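Citrate synthase (PDB 6ABW) probably catalyses the condensation of acetyl-CoA with oxaloacetate and water to give citrate and free CoA, a step of the tricarboxylic acid cycle. Local coordinates at residues 164-167 / 168-172. Numbering follows the deposited sequence.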
# COMPACT_ATOMS: atom_id res chain seq x y z
N PHE A 164 27.36 5.23 -2.23
CA PHE A 164 25.93 5.50 -2.13
C PHE A 164 25.66 6.45 -1.03
O PHE A 164 24.94 7.42 -1.22
CB PHE A 164 25.22 4.19 -1.94
CG PHE A 164 23.68 4.28 -1.84
CD1 PHE A 164 23.06 4.60 -0.67
CD2 PHE A 164 22.89 4.00 -2.96
CE1 PHE A 164 21.62 4.68 -0.57
CE2 PHE A 164 21.51 4.07 -2.91
CZ PHE A 164 20.85 4.36 -1.68
N ALA A 165 26.25 6.18 0.13
CA ALA A 165 26.10 7.09 1.27
C ALA A 165 26.53 8.51 0.97
O ALA A 165 25.88 9.48 1.32
CB ALA A 165 26.85 6.56 2.49
N LYS A 166 27.71 8.65 0.35
CA LYS A 166 28.19 9.98 -0.02
C LYS A 166 27.30 10.71 -1.04
O LYS A 166 27.00 11.89 -0.84
CB LYS A 166 29.66 9.90 -0.53
CG LYS A 166 30.25 11.27 -0.66
CD LYS A 166 31.66 11.14 -1.20
CE LYS A 166 32.22 12.54 -1.44
NZ LYS A 166 33.73 12.43 -1.58
N SER A 167 26.86 10.01 -2.04
CA SER A 167 25.95 10.59 -3.07
C SER A 167 24.65 11.08 -2.46
O SER A 167 24.15 12.20 -2.80
CB SER A 167 25.69 9.60 -4.19
OG SER A 167 26.87 9.29 -4.91
N PHE A 168 24.14 10.31 -1.49
CA PHE A 168 22.89 10.64 -0.78
C PHE A 168 23.07 11.91 0.09
O PHE A 168 22.29 12.89 0.05
CB PHE A 168 22.38 9.41 0.01
CG PHE A 168 21.24 9.77 0.91
CD1 PHE A 168 20.04 10.20 0.34
CD2 PHE A 168 21.37 9.78 2.33
CE1 PHE A 168 18.97 10.58 1.13
CE2 PHE A 168 20.29 10.16 3.12
CZ PHE A 168 19.08 10.54 2.52
N LEU A 169 24.18 11.97 0.85
CA LEU A 169 24.46 13.13 1.67
C LEU A 169 24.75 14.40 0.86
O LEU A 169 24.29 15.46 1.23
CB LEU A 169 25.60 12.87 2.62
CG LEU A 169 25.41 11.82 3.72
CD1 LEU A 169 26.74 11.56 4.41
CD2 LEU A 169 24.36 12.24 4.71
N LYS A 170 25.47 14.27 -0.24
CA LYS A 170 25.69 15.41 -1.11
C LYS A 170 24.44 15.93 -1.76
O LYS A 170 24.26 17.14 -1.84
CB LYS A 170 26.71 15.06 -2.18
CG LYS A 170 28.09 14.95 -1.64
CD LYS A 170 29.07 14.83 -2.84
CE LYS A 170 29.22 16.18 -3.58
NZ LYS A 170 29.88 16.02 -4.90
N ALA A 171 23.54 15.05 -2.20
CA ALA A 171 22.26 15.49 -2.78
C ALA A 171 21.41 16.15 -1.70
O ALA A 171 20.84 17.25 -1.89
CB ALA A 171 21.51 14.32 -3.42
N SER A 172 21.36 15.53 -0.52
CA SER A 172 20.59 16.09 0.59
C SER A 172 20.97 17.52 1.02
O SER A 172 20.10 18.38 1.28
CB SER A 172 20.67 15.16 1.82
OG SER A 172 20.01 13.93 1.55
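Two successive turns of the short alpha-helix 164-173 meet here, joined by backbone hydrogen bonds from N-H of residue i+4 to C=O of residue i: Phe168 N to Phe164 O (3.0 Å), Leu169 N to Ala165 O, Lys170 N to Lys166 O (2.9 Å) and Ala171 N to Ser167 O. On the outer side, Lys166 and Lys170 run side by side. Lys166 is fully extended, whereas Lys170 bends at chi3 (73°), and they touch through methylenes, Lys166 CE to Lys170 CD at 4.1 Å; Lys166 NZ and Lys170 NZ are 6.2 Å apart. One turn after Phe168, Ser172 OG folds back onto Phe168 O (2.9 Å), approaching from above the carbonyl plane. That hydroxyl also sits 3.5 Å above one face of the Phe168 ring, towards its rim. Phe168 swings its ring away from its own N-H (chi1 171°), into contact with helices 128-151, 179-191 and 342-365. Ser167 OG turns instead to Glu159 O and Ser161 OG, tying the first turn to the preceding loop. The helix is thus mostly buried: the Ser172 hydroxyl donates to Phe168 O, which also takes Ser172 N-H, and the outward lysines share aliphatic contact while their like charges, probably both protonated, stay apart.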